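Local coordinates for TNF receptor-associated factor 5 (Mus musculus, PDB 4GJH), which probably serves as an adaptor in immune signalling, with a trimeric TRAF domain that would couple TNF-family receptors to downstream partners, at residues C[20-26]-C[52-57]; C[61-67]-C[80-86]; C[98-104]-C[116-122]. The contacts are given in a common frame with arbitrary orientation. Residue numbers count along the deposited sequence, not the author numbering.

Overall arrangement
The contacts sample the TRAF domain, an antiparallel two-sheet sandwich on a helical stalk, at its stalk end, centre and one outer edge. Contact 2, the core, pairs neighbouring strands of one sheet, centred about 4 Å from the chain centre, with no exposed residue. Contact 3 is the other hairpin, at the outer edge of the opposite sheet, where exposed polar side chains join the backbone ladder; F83 of contact 2 meets F98 and V102 of contact 3 between the layers. Contact 1 joins the ends of both sheets, with two backbone bonds, a cation-pi stack of R57 on Y22 and aromatic packing, and alone touches neighbouring subunits. It meets contact 2 through F53 and L62.

Contact 1. Residues C[20-26]-C[52-57]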
loop_
_atom_site.group_PDB
_atom_site.type_symbol
_atom_site.label_atom_id
_atom_site.label_comp_id
_atom_site.label_asym_id
_atom_site.label_seq_id
_atom_site.Cartn_x
_atom_site.Cartn_y
_atom_site.Cartn_z
ATOM N N ALA C 20 -1.581 2.602 -6.887
ATOM C CA ALA C 20 -2.847 2.518 -6.186
ATOM C C ALA C 20 -2.947 3.480 -4.984
ATOM O O ALA C 20 -1.968 3.698 -4.259
ATOM C CB ALA C 20 -3.104 1.107 -5.776
ATOM N N CYS C 21 -4.135 4.062 -4.795
ATOM C CA CYS C 21 -4.435 4.917 -3.641
ATOM C C CYS C 21 -5.753 4.456 -3.089
ATOM O O CYS C 21 -6.588 3.974 -3.853
ATOM C CB CYS C 21 -4.580 6.385 -4.050
ATOM S SG CYS C 21 -3.115 7.131 -4.800
ATOM N N TYR C 22 -5.973 4.643 -1.787
ATOM C CA TYR C 22 -7.146 4.053 -1.153
ATOM C C TYR C 22 -8.006 5.000 -0.341
ATOM O O TYR C 22 -8.606 4.606 0.662
ATOM C CB TYR C 22 -6.740 2.861 -0.310
ATOM C CG TYR C 22 -6.059 1.791 -1.110
ATOM C CD1 TYR C 22 -6.788 0.782 -1.714
ATOM C CD2 TYR C 22 -4.683 1.793 -1.272
ATOM C CE1 TYR C 22 -6.163 -0.195 -2.453
ATOM C CE2 TYR C 22 -4.047 0.822 -2.007
ATOM C CZ TYR C 22 -4.788 -0.172 -2.588
ATOM O OH TYR C 22 -4.151 -1.141 -3.322
ATOM N N SER C 23 -8.095 6.241 -0.791
ATOM C CA SER C 23 -8.913 7.221 -0.095
ATOM C C SER C 23 -9.801 7.985 -1.041
ATOM O O SER C 23 -10.212 9.105 -0.736
ATOM C CB SER C 23 -8.032 8.200 0.644
ATOM O OG SER C 23 -7.123 7.483 1.447
ATOM N N GLY C 24 -10.098 7.373 -2.183
ATOM C CA GLY C 24 -10.926 8.007 -3.191
ATOM C C GLY C 24 -10.277 9.230 -3.818
ATOM O O GLY C 24 -10.951 10.095 -4.371
ATOM N N LYS C 25 -8.959 9.297 -3.748
ATOM C CA LYS C 25 -8.245 10.473 -4.209
ATOM C C LYS C 25 -7.196 10.030 -5.223
ATOM O O LYS C 25 -6.401 9.129 -4.952
ATOM C CB LYS C 25 -7.571 11.144 -3.014
ATOM C CG LYS C 25 -7.637 12.652 -2.981
ATOM C CD LYS C 25 -6.491 13.233 -2.129
ATOM C CE LYS C 25 -5.105 12.835 -2.685
ATOM N NZ LYS C 25 -3.946 13.497 -1.997
ATOM N N LEU C 26 -7.193 10.647 -6.393
ATOM C CA LEU C 26 -6.200 10.315 -7.403
ATOM C C LEU C 26 -5.486 11.561 -7.856
ATOM O O LEU C 26 -6.121 12.543 -8.241
ATOM C CB LEU C 26 -6.883 9.724 -8.617
ATOM C CG LEU C 26 -6.120 9.113 -9.804
ATOM C CD1 LEU C 26 -6.692 9.457 -11.189
ATOM C CD2 LEU C 26 -4.621 9.040 -9.738
ATOM N N PRO C 52 -5.555 2.392 -11.699
ATOM C CA PRO C 52 -6.746 2.261 -10.855
ATOM C C PRO C 52 -6.530 2.829 -9.456
ATOM O O PRO C 52 -5.473 2.582 -8.870
ATOM C CB PRO C 52 -6.925 0.741 -10.763
ATOM C CG PRO C 52 -6.325 0.230 -12.041
ATOM C CD PRO C 52 -5.127 1.106 -12.277
ATOM N N PHE C 53 -7.506 3.579 -8.934
ATOM C CA PHE C 53 -7.520 3.936 -7.512
ATOM C C PHE C 53 -8.825 3.515 -6.850
ATOM O O PHE C 53 -9.741 3.058 -7.521
ATOM C CB PHE C 53 -7.265 5.412 -7.294
ATOM C CG PHE C 53 -8.355 6.299 -7.816
ATOM C CD1 PHE C 53 -9.144 7.048 -6.942
ATOM C CD2 PHE C 53 -8.581 6.405 -9.176
ATOM C CE1 PHE C 53 -10.147 7.887 -7.419
ATOM C CE2 PHE C 53 -9.590 7.238 -9.671
ATOM C CZ PHE C 53 -10.373 7.984 -8.787
ATOM N N TYR C 54 -8.899 3.658 -5.527
ATOM C CA TYR C 54 -9.982 3.057 -4.755
ATOM C C TYR C 54 -10.543 3.976 -3.708
ATOM O O TYR C 54 -9.839 4.845 -3.201
ATOM C CB TYR C 54 -9.462 1.830 -4.043
ATOM C CG TYR C 54 -8.865 0.818 -4.961
ATOM C CD1 TYR C 54 -9.579 -0.303 -5.331
ATOM C CD2 TYR C 54 -7.597 0.986 -5.476
ATOM C CE1 TYR C 54 -9.045 -1.242 -6.173
ATOM C CE2 TYR C 54 -7.055 0.050 -6.324
ATOM C CZ TYR C 54 -7.787 -1.079 -6.668
ATOM O OH TYR C 54 -7.254 -2.054 -7.511
ATOM N N THR C 55 -11.808 3.755 -3.360
ATOM C CA THR C 55 -12.441 4.519 -2.288
ATOM C C THR C 55 -11.957 4.024 -0.916
ATOM O O THR C 55 -11.957 4.770 0.061
ATOM C CB THR C 55 -13.988 4.446 -2.355
ATOM O OG1 THR C 55 -14.415 3.077 -2.315
ATOM C CG2 THR C 55 -14.483 5.071 -3.609
ATOM N N SER C 56 -11.552 2.757 -0.865
ATOM C CA SER C 56 -11.031 2.139 0.343
ATOM C C SER C 56 -10.423 0.835 -0.095
ATOM O O SER C 56 -10.668 0.397 -1.213
ATOM C CB SER C 56 -12.131 1.905 1.384
ATOM O OG SER C 56 -13.062 0.923 0.976
ATOM N N ARG C 57 -9.618 0.216 0.769
ATOM C CA ARG C 57 -8.862 -0.966 0.357
ATOM C C ARG C 57 -9.798 -1.984 -0.274
ATOM O O ARG C 57 -9.455 -2.595 -1.289
ATOM C CB ARG C 57 -8.089 -1.589 1.520
ATOM C CG ARG C 57 -7.294 -2.860 1.147
ATOM C CD ARG C 57 -5.878 -2.568 0.622
ATOM N NE ARG C 57 -5.225 -1.529 1.424
ATOM C CZ ARG C 57 -3.982 -1.096 1.227
ATOM N NH1 ARG C 57 -3.234 -1.623 0.251
ATOM N NH2 ARG C 57 -3.485 -0.137 2.006
#
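This is a loop-to-strand-end contact where the helical stalk passes into the sandwich: 20-26, leaving helix 3-19, wraps the end of strand 48-54. Two backbone hydrogen bonds hold it, Y54 N to C21 O at 2.9 Å and G24 N to Y54 O at 2.7 Å, satisfying both polar backbone atoms of Y54. G24 suits the bend, since its positive phi (66°) is easiest without a side chain. In this TRAF domain the segment then enters strand 25-30 of the opposite sheet, and L26 points into the interior: its CB sits 3.6 Å from the F53 ring centroid, over the face, a CH-pi contact between buried apolar groups. At the outer end Y22 offers a flat aromatic surface. The R57 guanidinium stacks on it, with CZ of R57 3.9 Å from the Y22 ring centroid, while the near-parallel Y54 ring is slid aside, its CD2 3.5 Å from Y22 CE1. R57 of a second subunit also packs on C21 and Y22, placing this cluster at the trimer interface.

Contact 2. Residues C[61-67]-C[80-86]; sequences RLCARAY and SLYFVVM
Extended strands 61-67 and 80-85 run antiparallel, their axes 4.8 Å apart at 161°. L62, A64 and A66 oppose V85, F83 and L81 as non-hydrogen-bonded pairs, and C63, R65 and Y67 oppose V84, Y82 and S80 as hydrogen-bonded pairs. R65 N gives to Y82 O (2.9 Å) and Y82 N to R65 O (2.8 Å); Y67 N to S80 O (2.8 Å) and S80 N to Y67 O (3.0 Å). C63 N reaches V84 O at 3.0 Å; the return bond, V84 N to C63 O (2.9 Å), is weak. M86 N to R61 O (2.9 Å) extends the ladder. In this central hairpin of the TRAF domain sandwich, the outward backbone groups of L62, A64 and A66 pair with F53, S50 and V48 of strand 48-54, A64 N also meeting S50 OG, and those of L81 and F83 with C142 and S140. The interior face carries L62 (m, t), A64, A66, L81 (t, p), F83 (t) and V85, all apolar; L62 CD2 lies 3.5 Å from F83 CZ, the small alanines let L26 and W28 approach, F83 packs on V168, L81 meets L104 and V85 meets P132. The other face carries C63 (p), whose SG is 3.6 Å from M86 SD, and the Y67 and Y82 rings (both m), rim to rim at 81°, centroids 5.9 Å apart. Polar ends bond elsewhere: S80 OG to P143 O, Y82 OH to D71, R65 NE weakly to S47 OG, and R61 (t, t, p) to R87 O through NE and to E135 in a salt bridge.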
loop_
_atom_site.group_PDB
_atom_site.type_symbol
_atom_site.label_atom_id
_atom_site.label_comp_id
_atom_site.label_asym_id
_atom_site.label_seq_id
_atom_site.Cartn_x
_atom_site.Cartn_y
_atom_site.Cartn_z
ATOM N N ARG C 61 -13.314 0.105 -7.246
ATOM C CA ARG C 61 -12.155 0.312 -8.106
ATOM C C ARG C 61 -12.533 1.354 -9.153
ATOM O O ARG C 61 -13.609 1.299 -9.718
ATOM C CB ARG C 61 -11.707 -0.998 -8.763
ATOM C CG ARG C 61 -10.253 -0.968 -9.233
ATOM C CD ARG C 61 -9.680 -2.360 -9.475
ATOM N NE ARG C 61 -10.249 -2.895 -10.691
ATOM C CZ ARG C 61 -9.606 -2.977 -11.850
ATOM N NH1 ARG C 61 -8.330 -2.591 -11.946
ATOM N NH2 ARG C 61 -10.244 -3.465 -12.910
ATOM N N LEU C 62 -11.649 2.313 -9.394
ATOM C CA LEU C 62 -11.956 3.461 -10.247
ATOM C C LEU C 62 -10.735 3.861 -11.039
ATOM O O LEU C 62 -9.620 3.383 -10.773
ATOM C CB LEU C 62 -12.344 4.667 -9.394
ATOM C CG LEU C 62 -13.490 4.423 -8.415
ATOM C CD1 LEU C 62 -13.538 5.529 -7.374
ATOM C CD2 LEU C 62 -14.835 4.283 -9.150
ATOM N N CYS C 63 -10.936 4.752 -12.004
ATOM C CA CYS C 63 -9.807 5.377 -12.687
ATOM C C CYS C 63 -10.275 6.518 -13.542
ATOM O O CYS C 63 -11.479 6.724 -13.729
ATOM C CB CYS C 63 -9.045 4.389 -13.568
ATOM S SG CYS C 63 -9.906 3.958 -15.082
ATOM N N ALA C 64 -9.311 7.251 -14.081
ATOM C CA ALA C 64 -9.625 8.409 -14.885
ATOM C C ALA C 64 -9.168 8.183 -16.316
ATOM O O ALA C 64 -8.296 7.355 -16.584
ATOM C CB ALA C 64 -8.969 9.643 -14.295
ATOM N N ARG C 65 -9.762 8.925 -17.238
ATOM C CA ARG C 65 -9.389 8.796 -18.635
ATOM C C ARG C 65 -9.392 10.149 -19.285
ATOM O O ARG C 65 -10.339 10.900 -19.120
ATOM C CB ARG C 65 -10.394 7.919 -19.340
ATOM C CG ARG C 65 -10.123 7.730 -20.795
ATOM C CD ARG C 65 -11.234 6.896 -21.337
ATOM N NE ARG C 65 -10.929 6.288 -22.621
ATOM C CZ ARG C 65 -11.495 5.165 -23.039
ATOM N NH1 ARG C 65 -12.374 4.551 -22.251
ATOM N NH2 ARG C 65 -11.175 4.661 -24.226
ATOM N N ALA C 66 -8.337 10.471 -20.017
ATOM C CA ALA C 66 -8.295 11.774 -20.662
ATOM C C ALA C 66 -8.140 11.648 -22.174
ATOM O O ALA C 66 -7.462 10.751 -22.680
ATOM C CB ALA C 66 -7.194 12.617 -20.080
ATOM N N TYR C 67 -8.811 12.534 -22.893
ATOM C CA TYR C 67 -8.593 12.669 -24.324
ATOM C C TYR C 67 -7.868 13.970 -24.532
ATOM O O TYR C 67 -8.476 15.046 -24.479
ATOM C CB TYR C 67 -9.912 12.701 -25.068
ATOM C CG TYR C 67 -10.605 11.364 -25.120
ATOM C CD1 TYR C 67 -10.531 10.579 -26.257
ATOM C CD2 TYR C 67 -11.333 10.887 -24.031
ATOM C CE1 TYR C 67 -11.157 9.359 -26.321
ATOM C CE2 TYR C 67 -11.970 9.667 -24.092
ATOM C CZ TYR C 67 -11.878 8.907 -25.245
ATOM O OH TYR C 67 -12.494 7.685 -25.343
ATOM N N SER C 80 -10.431 16.491 -22.750
ATOM C CA SER C 80 -11.633 15.862 -22.234
ATOM C C SER C 80 -11.260 14.991 -21.052
ATOM O O SER C 80 -10.432 14.087 -21.185
ATOM C CB SER C 80 -12.275 14.988 -23.319
ATOM O OG SER C 80 -12.684 15.748 -24.446
ATOM N N LEU C 81 -11.873 15.245 -19.901
ATOM C CA LEU C 81 -11.570 14.458 -18.710
ATOM C C LEU C 81 -12.741 13.658 -18.189
ATOM O O LEU C 81 -13.762 14.220 -17.808
ATOM C CB LEU C 81 -11.060 15.362 -17.592
ATOM C CG LEU C 81 -10.605 14.619 -16.330
ATOM C CD1 LEU C 81 -9.588 13.538 -16.669
ATOM C CD2 LEU C 81 -10.060 15.613 -15.330
ATOM N N TYR C 82 -12.579 12.347 -18.145
ATOM C CA TYR C 82 -13.660 11.454 -17.747
ATOM C C TYR C 82 -13.345 10.580 -16.533
ATOM O O TYR C 82 -12.197 10.158 -16.318
ATOM C CB TYR C 82 -14.078 10.559 -18.910
ATOM C CG TYR C 82 -14.644 11.305 -20.096
ATOM C CD1 TYR C 82 -15.821 12.024 -19.989
ATOM C CD2 TYR C 82 -14.001 11.283 -21.332
ATOM C CE1 TYR C 82 -16.343 12.709 -21.083
ATOM C CE2 TYR C 82 -14.511 11.957 -22.429
ATOM C CZ TYR C 82 -15.692 12.667 -22.305
ATOM O OH TYR C 82 -16.227 13.349 -23.393
ATOM N N PHE C 83 -14.393 10.308 -15.760
ATOM C CA PHE C 83 -14.335 9.469 -14.583
ATOM C C PHE C 83 -14.824 8.098 -14.996
ATOM O O PHE C 83 -15.651 8.003 -15.878
ATOM C CB PHE C 83 -15.238 10.058 -13.497
ATOM C CG PHE C 83 -15.360 9.203 -12.258
ATOM C CD1 PHE C 83 -14.312 9.118 -11.333
ATOM C CD2 PHE C 83 -16.530 8.511 -11.999
ATOM C CE1 PHE C 83 -14.432 8.339 -10.184
ATOM C CE2 PHE C 83 -16.656 7.731 -10.845
ATOM C CZ PHE C 83 -15.605 7.646 -9.934
ATOM N N VAL C 84 -14.310 7.043 -14.362
ATOM C CA VAL C 84 -14.645 5.665 -14.745
ATOM C C VAL C 84 -14.740 4.703 -13.561
ATOM O O VAL C 84 -13.769 4.502 -12.824
ATOM C CB VAL C 84 -13.580 5.047 -15.665
ATOM C CG1 VAL C 84 -13.946 3.615 -15.943
ATOM C CG2 VAL C 84 -13.421 5.839 -16.940
ATOM N N VAL C 85 -15.904 4.091 -13.400
ATOM C CA VAL C 85 -16.067 2.998 -12.454
ATOM C C VAL C 85 -15.605 1.707 -13.103
ATOM O O VAL C 85 -16.078 1.340 -14.183
ATOM C CB VAL C 85 -17.528 2.813 -12.049
ATOM C CG1 VAL C 85 -17.664 1.656 -11.086
ATOM C CG2 VAL C 85 -18.081 4.087 -11.456
ATOM N N MET C 86 -14.688 1.012 -12.444
ATOM C CA MET C 86 -14.178 -0.234 -12.976
ATOM C C MET C 86 -14.809 -1.361 -12.204
ATOM O O MET C 86 -15.417 -1.126 -11.167
ATOM C CB MET C 86 -12.662 -0.284 -12.832
ATOM C CG MET C 86 -11.971 0.993 -13.275
ATOM S SD MET C 86 -10.179 0.863 -13.257
ATOM C CE MET C 86 -9.965 -0.447 -14.453
#

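Contact 3. Residues C[98-104]-C[116-122]; sequences FRQRVTL and IVETFKA
R101, F120 and L104 lose much surface here, 83, 79 and 72 Å² respectively, as extended strands 101-104 and 116-121 pair antiparallel, axes 4.6 Å apart at 163°. V102 and F120 form one hydrogen-bonded pair (V102 N to F120 O and F120 N to V102 O, both 2.9 Å), L104 and E118 another (L104 N to E118 O 2.8 Å, E118 N to L104 O 2.9 Å). T103 opposes T119 between them. F120 (chi1 p) turns its ring back over the strand pair, CE1 4.1 Å from V102 CB and CE2 3.9 Å from CD1 of L104 (m, t). V102 and L104 face F83 and L81 of the opposing sheet. On the other face R101 (t, t, m) lays its guanidinium over K121 CB; its NH1 bonds T119 OG1, which gives to V102 O, both at 3.1 Å. This TRAF-domain edge hairpin is thus amphipathic: V102, L104 and F120 make the inward face apolar, with E118 at its exposed end, while R101 and T119 bond across the outer face.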
loop_
_atom_site.group_PDB
_atom_site.type_symbol
_atom_site.label_atom_id
_atom_site.label_comp_id
_atom_site.label_asym_id
_atom_site.label_seq_id
_atom_site.Cartn_x
_atom_site.Cartn_y
_atom_site.Cartn_z
ATOM N N PHE C 98 -23.456 3.444 -7.869
ATOM C CA PHE C 98 -22.489 4.351 -7.287
ATOM C C PHE C 98 -23.188 5.705 -7.172
ATOM O O PHE C 98 -23.837 6.161 -8.126
ATOM C CB PHE C 98 -21.277 4.430 -8.220
ATOM C CG PHE C 98 -20.206 5.371 -7.764
ATOM C CD1 PHE C 98 -19.112 4.896 -7.085
ATOM C CD2 PHE C 98 -20.279 6.722 -8.038
ATOM C CE1 PHE C 98 -18.106 5.753 -6.667
ATOM C CE2 PHE C 98 -19.283 7.586 -7.619
ATOM C CZ PHE C 98 -18.197 7.103 -6.932
ATOM N N ARG C 99 -23.065 6.343 -6.014
ATOM C CA ARG C 99 -23.844 7.546 -5.734
ATOM C C ARG C 99 -23.061 8.717 -5.115
ATOM O O ARG C 99 -23.657 9.628 -4.537
ATOM C CB ARG C 99 -25.034 7.181 -4.843
ATOM C CG ARG C 99 -26.364 7.031 -5.613
ATOM C CD ARG C 99 -27.527 6.629 -4.697
ATOM N NE ARG C 99 -27.648 5.177 -4.554
ATOM C CZ ARG C 99 -26.987 4.443 -3.656
ATOM N NH1 ARG C 99 -26.138 5.024 -2.803
ATOM N NH2 ARG C 99 -27.174 3.122 -3.615
ATOM N N GLN C 100 -21.738 8.701 -5.252
ATOM C CA GLN C 100 -20.886 9.673 -4.576
ATOM C C GLN C 100 -20.670 10.919 -5.409
ATOM O O GLN C 100 -20.641 10.854 -6.629
ATOM C CB GLN C 100 -19.534 9.040 -4.270
ATOM C CG GLN C 100 -19.633 7.655 -3.617
ATOM C CD GLN C 100 -20.356 7.670 -2.269
ATOM O OE1 GLN C 100 -19.816 8.139 -1.264
ATOM N NE2 GLN C 100 -21.586 7.161 -2.249
ATOM N N ARG C 101 -20.500 12.059 -4.755
ATOM C CA ARG C 101 -20.093 13.257 -5.487
ATOM C C ARG C 101 -18.661 13.076 -5.988
ATOM O O ARG C 101 -17.826 12.445 -5.325
ATOM C CB ARG C 101 -20.220 14.507 -4.610
ATOM C CG ARG C 101 -19.478 15.714 -5.143
ATOM C CD ARG C 101 -19.822 16.975 -4.357
ATOM N NE ARG C 101 -21.261 17.255 -4.372
ATOM C CZ ARG C 101 -21.919 17.792 -5.402
ATOM N NH1 ARG C 101 -21.275 18.114 -6.528
ATOM N NH2 ARG C 101 -23.228 18.003 -5.310
ATOM N N VAL C 102 -18.380 13.609 -7.168
ATOM C CA VAL C 102 -17.044 13.498 -7.749
ATOM C C VAL C 102 -16.524 14.857 -8.191
ATOM O O VAL C 102 -17.266 15.694 -8.692
ATOM C CB VAL C 102 -17.037 12.561 -8.957
ATOM C CG1 VAL C 102 -15.654 12.494 -9.569
ATOM C CG2 VAL C 102 -17.519 11.176 -8.563
ATOM N N THR C 103 -15.236 15.082 -7.993
ATOM C CA THR C 103 -14.632 16.341 -8.393
ATOM C C THR C 103 -13.434 16.068 -9.274
ATOM O O THR C 103 -12.610 15.214 -8.965
ATOM C CB THR C 103 -14.208 17.193 -7.187
ATOM O OG1 THR C 103 -15.357 17.489 -6.380
ATOM C CG2 THR C 103 -13.578 18.497 -7.668
ATOM N N LEU C 104 -13.373 16.795 -10.382
ATOM C CA LEU C 104 -12.359 16.637 -11.408
ATOM C C LEU C 104 -11.538 17.902 -11.440
ATOM O O LEU C 104 -12.100 18.997 -11.380
ATOM C CB LEU C 104 -13.028 16.456 -12.766
ATOM C CG LEU C 104 -13.887 15.203 -12.912
ATOM C CD1 LEU C 104 -14.506 15.132 -14.313
ATOM C CD2 LEU C 104 -13.026 13.994 -12.652
ATOM N N ILE C 116 -8.440 24.340 -11.956
ATOM C CA ILE C 116 -9.706 24.191 -12.663
ATOM C C ILE C 116 -10.489 23.003 -12.120
ATOM O O ILE C 116 -10.052 21.855 -12.198
ATOM C CB ILE C 116 -9.494 24.014 -14.172
ATOM C CG1 ILE C 116 -8.945 25.308 -14.770
ATOM C CG2 ILE C 116 -10.789 23.640 -14.840
ATOM C CD1 ILE C 116 -8.605 25.198 -16.232
ATOM N N VAL C 117 -11.649 23.281 -11.562
ATOM C CA VAL C 117 -12.377 22.236 -10.877
ATOM C C VAL C 117 -13.837 22.152 -11.300
ATOM O O VAL C 117 -14.552 23.147 -11.285
ATOM C CB VAL C 117 -12.302 22.430 -9.353
ATOM C CG1 VAL C 117 -12.296 23.891 -9.015
ATOM C CG2 VAL C 117 -13.464 21.721 -8.670
ATOM N N GLU C 118 -14.268 20.952 -11.673
ATOM C CA GLU C 118 -15.668 20.695 -11.987
ATOM C C GLU C 118 -16.152 19.602 -11.061
ATOM O O GLU C 118 -15.473 18.596 -10.897
ATOM C CB GLU C 118 -15.820 20.241 -13.438
ATOM C CG GLU C 118 -15.505 21.323 -14.456
ATOM C CD GLU C 118 -16.417 22.531 -14.307
ATOM O OE1 GLU C 118 -17.617 22.330 -14.019
ATOM O OE2 GLU C 118 -15.933 23.676 -14.454
ATOM N N THR C 119 -17.315 19.783 -10.447
ATOM C CA THR C 119 -17.837 18.759 -9.559
ATOM C C THR C 119 -19.258 18.354 -9.932
ATOM O O THR C 119 -19.980 19.123 -10.556
ATOM C CB THR C 119 -17.783 19.222 -8.096
ATOM O OG1 THR C 119 -18.295 18.190 -7.235
ATOM C CG2 THR C 119 -18.595 20.475 -7.908
ATOM N N PHE C 120 -19.667 17.142 -9.570
ATOM C CA PHE C 120 -21.037 16.731 -9.855
ATOM C C PHE C 120 -21.501 15.564 -9.002
ATOM O O PHE C 120 -20.690 14.819 -8.476
ATOM C CB PHE C 120 -21.212 16.409 -11.351
ATOM C CG PHE C 120 -20.245 15.392 -11.864
ATOM C CD1 PHE C 120 -20.474 14.037 -11.667
ATOM C CD2 PHE C 120 -19.098 15.782 -12.530
ATOM C CE1 PHE C 120 -19.576 13.085 -12.127
ATOM C CE2 PHE C 120 -18.197 14.842 -12.993
ATOM C CZ PHE C 120 -18.435 13.489 -12.793
ATOM N N LYS C 121 -22.815 15.409 -8.873
ATOM C CA LYS C 121 -23.387 14.284 -8.147
ATOM C C LYS C 121 -23.631 13.160 -9.141
ATOM O O LYS C 121 -24.145 13.401 -10.237
ATOM C CB LYS C 121 -24.704 14.685 -7.477
ATOM C CG LYS C 121 -25.098 13.773 -6.327
ATOM C CD LYS C 121 -24.221 14.026 -5.093
ATOM C CE LYS C 121 -24.264 12.871 -4.075
ATOM N NZ LYS C 121 -25.609 12.640 -3.454
ATOM N N ALA C 122 -23.264 11.936 -8.779
ATOM C CA ALA C 122 -23.434 10.811 -9.697
ATOM C C ALA C 122 -24.909 10.466 -9.904
ATOM O O ALA C 122 -25.612 10.072 -8.967
ATOM C CB ALA C 122 -22.648 9.592 -9.229
#